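Local atomic coordinates of nudix hydrolase DR_0079 (Deinococcus radiodurans, PDB entry 2O5F), a protein that hydrolyses nucleoside di- and triphosphates to the monophosphates, preferring CDP and CTP, with magnesium as cofactor. Residues A[9-14]-A[20-25]; A[14-19]-A[113-118]; A[74-77]-A[83-86]. All coordinates share one frame; numbering follows the deposited sequence.

Interaction 1: residues A[9-14]-A[20-25]; sequences LDLVNE and GQILRT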
# COMPACT_ATOMS: atom_id res chain seq x y z
N LEU A 9 11.26 0.71 13.05
CA LEU A 9 10.58 -0.39 12.39
C LEU A 9 11.04 -1.74 12.93
O LEU A 9 12.15 -1.86 13.45
CB LEU A 9 10.87 -0.35 10.88
CG LEU A 9 10.69 1.00 10.19
CD1 LEU A 9 11.11 0.91 8.73
CD2 LEU A 9 9.25 1.44 10.32
N ASP A 10 10.17 -2.74 12.83
CA ASP A 10 10.51 -4.08 13.28
C ASP A 10 11.28 -4.78 12.15
O ASP A 10 10.98 -4.58 10.98
CB ASP A 10 9.24 -4.89 13.58
CG ASP A 10 8.70 -4.65 14.98
OD1 ASP A 10 7.48 -4.87 15.20
OD2 ASP A 10 9.49 -4.27 15.88
N LEU A 11 12.29 -5.56 12.52
CA LEU A 11 13.07 -6.32 11.55
C LEU A 11 12.45 -7.72 11.54
O LEU A 11 12.14 -8.26 12.60
CB LEU A 11 14.55 -6.41 11.96
CG LEU A 11 15.43 -5.17 11.79
CD1 LEU A 11 16.75 -5.38 12.52
CD2 LEU A 11 15.66 -4.90 10.30
N VAL A 12 12.27 -8.29 10.36
CA VAL A 12 11.67 -9.62 10.26
C VAL A 12 12.52 -10.55 9.40
O VAL A 12 13.28 -10.10 8.54
CB VAL A 12 10.23 -9.54 9.67
CG1 VAL A 12 9.35 -8.71 10.57
CG2 VAL A 12 10.27 -8.95 8.27
N ASN A 13 12.39 -11.85 9.65
CA ASN A 13 13.12 -12.87 8.89
C ASN A 13 12.27 -13.37 7.73
O ASN A 13 11.20 -12.83 7.45
CB ASN A 13 13.52 -14.06 9.79
CG ASN A 13 12.32 -14.78 10.40
OD1 ASN A 13 11.22 -14.76 9.85
ND2 ASN A 13 12.54 -15.44 11.52
N GLU A 14 12.75 -14.41 7.06
CA GLU A 14 12.05 -15.00 5.93
C GLU A 14 10.64 -15.51 6.24
O GLU A 14 9.80 -15.64 5.34
CB GLU A 14 12.86 -16.16 5.33
CG GLU A 14 13.94 -15.73 4.36
CD GLU A 14 15.13 -15.08 5.04
OE1 GLU A 14 15.97 -14.50 4.31
OE2 GLU A 14 15.24 -15.16 6.28
N GLY A 20 14.26 -8.17 15.58
CA GLY A 20 14.95 -6.97 16.02
C GLY A 20 14.24 -5.72 15.53
O GLY A 20 13.11 -5.80 15.06
N GLN A 21 14.90 -4.57 15.66
CA GLN A 21 14.34 -3.29 15.22
C GLN A 21 15.38 -2.45 14.50
O GLN A 21 16.58 -2.69 14.63
CB GLN A 21 13.82 -2.47 16.41
CG GLN A 21 12.48 -2.90 16.98
CD GLN A 21 12.56 -4.18 17.78
OE1 GLN A 21 13.50 -4.38 18.56
NE2 GLN A 21 11.56 -5.05 17.62
N ILE A 22 14.92 -1.46 13.75
CA ILE A 22 15.82 -0.59 13.02
C ILE A 22 15.16 0.76 12.76
O ILE A 22 13.93 0.84 12.62
CB ILE A 22 16.24 -1.23 11.67
CG1 ILE A 22 17.31 -0.38 10.99
CG2 ILE A 22 15.03 -1.38 10.76
CD1 ILE A 22 17.86 -1.00 9.74
N LEU A 23 15.96 1.81 12.74
CA LEU A 23 15.45 3.14 12.48
C LEU A 23 15.16 3.26 10.99
O LEU A 23 15.94 2.81 10.14
CB LEU A 23 16.47 4.20 12.90
CG LEU A 23 16.68 4.37 14.40
CD1 LEU A 23 17.86 5.31 14.64
CD2 LEU A 23 15.41 4.92 15.04
N ARG A 24 14.02 3.88 10.68
CA ARG A 24 13.58 4.09 9.31
C ARG A 24 14.63 4.79 8.45
O ARG A 24 14.74 4.53 7.24
CB ARG A 24 12.29 4.93 9.33
CG ARG A 24 11.86 5.48 7.99
CD ARG A 24 11.29 4.40 7.10
NE ARG A 24 10.86 4.93 5.81
CZ ARG A 24 11.69 5.33 4.84
NH1 ARG A 24 13.00 5.25 5.02
NH2 ARG A 24 11.21 5.79 3.70
N THR A 25 15.40 5.68 9.06
CA THR A 25 16.43 6.43 8.34
C THR A 25 17.82 5.82 8.41
O THR A 25 18.80 6.41 7.94
CB THR A 25 16.51 7.88 8.85
OG1 THR A 25 16.77 7.89 10.26
CG2 THR A 25 15.21 8.62 8.57
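Leu9 and Ile22 face each other as an antiparallel hydrogen-bonded pair. Leu9 N gives its hydrogen to Ile22 O at 2.7 Å, almost straight. Ile22 N returns the bond to Leu9 O at 2.8 Å. On the same face as these two side chains, Leu11 crosses Ile22 at about a right angle, its CD2 meeting Ile22 CG2 at 3.6 Å, while its other methyl, CD1, lies against the carbonyl oxygen of Gln21. Branched aliphatic residues suit positions 11 and 22, since their methyls meet each other and, from Leu11, also cover the backbone of the opposite strand. Gly20, beside Leu11, has backbone angles that a residue with a CB could hardly adopt.

Asp10 and Gln21, the non-hydrogen-bonded pair between, put their polar side chains on the other face. A bend at chi2 (74°) lays the Gln21 amide alongside the aspartate, the two side chains pointing the same way, and Gln21 NE2 reaches Asp10 OD2 at 2.8 Å. The acceptor lies in the amide plane, but the donor stands 34° out of the carboxylate plane, on the anti side. Ser74 OG also binds OD2, and the backbone nitrogen of Gly75 holds OD1, so three donors fix the carboxylate's rotation. The setting is the beta hairpin of strands 8-12 and 18-23, whose polar face meets the loop leading into helix 78-90.

Interaction 2: residues A[14-19]-A[113-118]; sequences ERDEVV and SSFMCV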
# COMPACT_ATOMS: atom_id res chain seq x y z
N GLU A 14 12.75 -14.41 7.06
CA GLU A 14 12.05 -15.00 5.93
C GLU A 14 10.64 -15.51 6.24
O GLU A 14 9.80 -15.64 5.34
CB GLU A 14 12.86 -16.16 5.33
CG GLU A 14 13.94 -15.73 4.36
CD GLU A 14 15.13 -15.08 5.04
OE1 GLU A 14 15.97 -14.50 4.31
OE2 GLU A 14 15.24 -15.16 6.28
N ARG A 15 10.39 -15.81 7.50
CA ARG A 15 9.09 -16.31 7.94
C ARG A 15 8.20 -15.18 8.44
O ARG A 15 7.10 -15.42 8.95
CB ARG A 15 9.28 -17.35 9.05
CG ARG A 15 9.98 -18.63 8.63
CD ARG A 15 9.12 -19.45 7.69
NE ARG A 15 9.57 -20.83 7.54
CZ ARG A 15 10.74 -21.20 7.04
NH1 ARG A 15 11.60 -20.29 6.62
NH2 ARG A 15 11.04 -22.49 6.94
N ASP A 16 8.69 -13.95 8.30
CA ASP A 16 7.98 -12.77 8.76
C ASP A 16 7.86 -12.79 10.28
O ASP A 16 6.83 -12.44 10.85
CB ASP A 16 6.58 -12.66 8.12
CG ASP A 16 5.94 -11.30 8.35
OD1 ASP A 16 6.67 -10.30 8.42
OD2 ASP A 16 4.70 -11.23 8.46
N GLU A 17 8.94 -13.23 10.92
CA GLU A 17 9.01 -13.28 12.37
C GLU A 17 9.94 -12.14 12.78
O GLU A 17 10.98 -11.94 12.16
CB GLU A 17 9.59 -14.62 12.83
CG GLU A 17 8.67 -15.80 12.58
CD GLU A 17 9.36 -17.14 12.69
OE1 GLU A 17 8.65 -18.17 12.74
OE2 GLU A 17 10.62 -17.18 12.70
N VAL A 18 9.55 -11.41 13.82
CA VAL A 18 10.35 -10.29 14.31
C VAL A 18 11.64 -10.75 14.96
O VAL A 18 11.62 -11.59 15.86
CB VAL A 18 9.55 -9.46 15.34
CG1 VAL A 18 10.39 -8.28 15.81
CG2 VAL A 18 8.25 -8.98 14.71
N VAL A 19 12.76 -10.19 14.52
CA VAL A 19 14.08 -10.54 15.04
C VAL A 19 14.89 -9.33 15.50
O VAL A 19 16.09 -9.46 15.78
CB VAL A 19 14.91 -11.28 13.97
CG1 VAL A 19 14.22 -12.59 13.59
CG2 VAL A 19 15.07 -10.40 12.73
N SER A 113 8.91 -5.32 -2.77
CA SER A 113 9.95 -4.78 -1.88
C SER A 113 10.07 -5.25 -0.43
O SER A 113 11.18 -5.39 0.09
CB SER A 113 9.84 -3.26 -1.89
OG SER A 113 8.55 -2.86 -1.45
N SER A 114 8.93 -5.47 0.24
CA SER A 114 8.91 -5.87 1.64
C SER A 114 7.83 -6.89 1.92
O SER A 114 7.03 -7.23 1.06
CB SER A 114 8.61 -4.66 2.53
OG SER A 114 9.43 -3.55 2.24
N PHE A 115 7.81 -7.38 3.16
CA PHE A 115 6.78 -8.29 3.59
C PHE A 115 5.56 -7.41 3.67
O PHE A 115 5.65 -6.23 4.03
CB PHE A 115 7.14 -8.87 4.96
CG PHE A 115 8.03 -10.06 4.89
CD1 PHE A 115 7.51 -11.32 4.60
CD2 PHE A 115 9.41 -9.93 5.05
CE1 PHE A 115 8.33 -12.43 4.48
CE2 PHE A 115 10.24 -11.04 4.93
CZ PHE A 115 9.70 -12.29 4.65
N MET A 116 4.40 -7.94 3.32
CA MET A 116 3.23 -7.10 3.34
C MET A 116 1.90 -7.80 3.34
O MET A 116 1.77 -8.96 2.95
CB MET A 116 3.26 -6.16 2.13
CG MET A 116 3.25 -6.90 0.79
SD MET A 116 3.18 -5.76 -0.62
CE MET A 116 4.86 -5.16 -0.70
N CYS A 117 0.91 -7.06 3.80
CA CYS A 117 -0.45 -7.52 3.77
C CYS A 117 -1.09 -6.46 2.89
O CYS A 117 -0.85 -5.26 3.07
CB CYS A 117 -1.10 -7.50 5.15
SG CYS A 117 -2.76 -8.21 5.12
N VAL A 118 -1.88 -6.92 1.93
CA VAL A 118 -2.58 -6.04 1.00
C VAL A 118 -4.06 -6.17 1.36
O VAL A 118 -4.57 -7.27 1.54
CB VAL A 118 -2.37 -6.48 -0.47
CG1 VAL A 118 -2.92 -5.42 -1.42
CG2 VAL A 118 -0.89 -6.71 -0.73
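The ring of Phe115 meets the turn at Glu14 to Asp16 in two ways. Over one face stands Asp16, with its CA 4.3 Å above the ring plane and displaced toward the rim; at the edge, near the plane, lies the carbonyl oxygen of Glu14, with Glu14 O 3.4 Å from Phe115 CZ. An aromatic rim carries slightly positive C-H groups, so a carbonyl oxygen is a suitable neighbour there, though the approach amounts to packing.

The Asp16 side chain runs past the phenylalanine in the opposite direction. Its CB rests 3.9 Å from Phe115 CD1, and Asp16 OD1 comes to 3.8 Å from Phe115 CB, with the carboxylate lying nearly parallel to the ring, 11° away. Because CG is anti to the backbone N (chi1 -168°), the carboxylate is carried along the phenylalanine toward its CB. The charged end finds its main partner outside the two segments: OD2 is hydrogen-bonded to Tyr78 OH, and OD1 has a long, weak ion pair with Arg35. The aspartate therefore serves two purposes: CB and one flank of the carboxylate pack on Phe115, while OD2 is held by Tyr78.

Asp16 has positive phi and psi, the left-handed helical region, which lets the chain reverse tightly before entering strand 18-23. A large, flat, apolar side chain suits position 115, since one ring can touch the turn as well as the strand leading into it: Val12 of strand 8-12 also packs on it, as do Ser106 and Pro107. Phe115 itself makes backbone hydrogen bonds with Val34 and with Val36 of strand 35-42. The N-terminal hairpin's turn thus leans on Phe115, in strand 115-122, an inner strand of the four-stranded mixed sheet.

Interaction 3: residues A[74-77]-A[83-86]; sequences SGET and RREA
The Nudix box, the family's signature loop-helix-loop motif, contains both partners: Glu76 in the loop after strand 68-71 and Arg84 on helix 78-90. They are joined by a two-pronged salt bridge. Arg84 presents the side of its guanidinium, with Arg84 NE bonded to Glu76 OE2 (2.9 Å) and Arg84 NH2 to Glu76 OE1 (2.9 Å). Both bonds are nearly straight, and each carboxylate oxygen uses its syn lone pair. The two flat groups are only 15° from coplanar, the geometry in which one carboxylate can accept two parallel N-H groups.

Reach explains the residue types. The CA atoms of Glu76 and Arg84 are 10.1 Å apart, and two long side chains span the gap. Glu76 is extended through CG and CD, whereas Arg84 runs out straight and then bends at chi3 (55°), turning the NE side of its guanidinium toward the glutamate.

Each end has further partners. Glu76 OE1 also accepts the backbone N-H of Gln73, and Arg84 NH2 gives a second bond to the carbonyl oxygen of Ala71, so the pair is also tied to the end of strand 68-71 and to the residues just after it. On the helix, Arg84 NH1 makes a weak salt bridge with Glu85 OE1 (3.1 Å). Glu85 is inferred to bind magnesium, as is Glu89, whose carboxylate lies close to that of Glu85; the arginine's positive charge probably eases this gathering of negative charge and steadies the glutamate. Arg84 is placed as a second-shell residue would be, consistent with a role next to the inferred metal site. In the fold, the bridge pins the loop following strand 68-71 to helix 78-90 through Arg84, and Glu85 and Ala86 of that helix pack on Val68 of the strand.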
# COMPACT_ATOMS: atom_id res chain seq x y z
N SER A 74 7.33 -0.29 14.49
CA SER A 74 7.73 -1.29 15.47
C SER A 74 6.66 -1.51 16.54
O SER A 74 6.17 -0.55 17.14
CB SER A 74 9.03 -0.88 16.16
OG SER A 74 9.38 -1.82 17.16
N GLY A 75 6.30 -2.77 16.76
CA GLY A 75 5.31 -3.11 17.77
C GLY A 75 3.88 -3.04 17.26
O GLY A 75 2.94 -3.43 17.95
N GLU A 76 3.73 -2.56 16.03
CA GLU A 76 2.42 -2.41 15.42
C GLU A 76 2.05 -3.64 14.59
O GLU A 76 2.91 -4.28 13.99
CB GLU A 76 2.45 -1.16 14.55
CG GLU A 76 1.14 -0.70 13.98
CD GLU A 76 1.31 0.60 13.22
OE1 GLU A 76 2.18 0.66 12.33
OE2 GLU A 76 0.57 1.57 13.51
N THR A 77 0.77 -3.98 14.57
CA THR A 77 0.33 -5.11 13.77
C THR A 77 -0.03 -4.56 12.39
O THR A 77 -0.14 -3.35 12.21
CB THR A 77 -0.90 -5.78 14.38
OG1 THR A 77 -1.15 -7.02 13.70
CG2 THR A 77 -2.09 -4.89 14.25
N ARG A 83 -5.03 0.89 9.57
CA ARG A 83 -5.95 1.88 10.10
C ARG A 83 -5.29 3.25 10.21
O ARG A 83 -5.90 4.28 9.91
CB ARG A 83 -6.46 1.46 11.48
CG ARG A 83 -7.46 2.45 12.06
CD ARG A 83 -8.05 1.99 13.38
NE ARG A 83 -8.89 0.80 13.24
CZ ARG A 83 -8.48 -0.44 13.46
NH1 ARG A 83 -7.23 -0.68 13.84
NH2 ARG A 83 -9.33 -1.45 13.32
N ARG A 84 -4.02 3.26 10.62
CA ARG A 84 -3.28 4.51 10.76
C ARG A 84 -3.02 5.21 9.44
O ARG A 84 -3.28 6.41 9.31
CB ARG A 84 -1.95 4.23 11.49
CG ARG A 84 -1.02 5.43 11.61
CD ARG A 84 0.24 5.10 12.41
NE ARG A 84 0.97 3.94 11.90
CZ ARG A 84 1.64 3.91 10.75
NH1 ARG A 84 1.67 4.99 9.96
NH2 ARG A 84 2.29 2.82 10.38
N GLU A 85 -2.52 4.48 8.45
CA GLU A 85 -2.23 5.08 7.14
C GLU A 85 -3.50 5.53 6.41
O GLU A 85 -3.51 6.56 5.75
CB GLU A 85 -1.46 4.09 6.26
CG GLU A 85 -0.06 3.73 6.76
CD GLU A 85 0.96 4.84 6.53
OE1 GLU A 85 2.14 4.65 6.92
OE2 GLU A 85 0.60 5.89 5.96
N ALA A 86 -4.57 4.75 6.53
CA ALA A 86 -5.83 5.10 5.88
C ALA A 86 -6.35 6.42 6.41
O ALA A 86 -6.86 7.25 5.65
CB ALA A 86 -6.87 4.00 6.09

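How the interactions relate
Interactions 1 and 2 both involve the N-terminal hairpin and overlap at Glu14, which touches across interaction 2 only: the first closes the two strands on each other, the second sets their turn against the four-stranded sheet. The two contacts also meet directly. The hairpin's aspartate ties interaction 1 to the loop of interaction 3, which makes no contact with interaction 2. Their chemistry follows their place. Partly buried interaction 1 combines backbone bonds with aliphatic packing and one side-chain hydrogen bond on its polar face; interaction 2, also partly buried, rests on one buried aromatic ring without direct polar bonds; interaction 3, near the surface, is purely charged and adjoins the probable magnesium site.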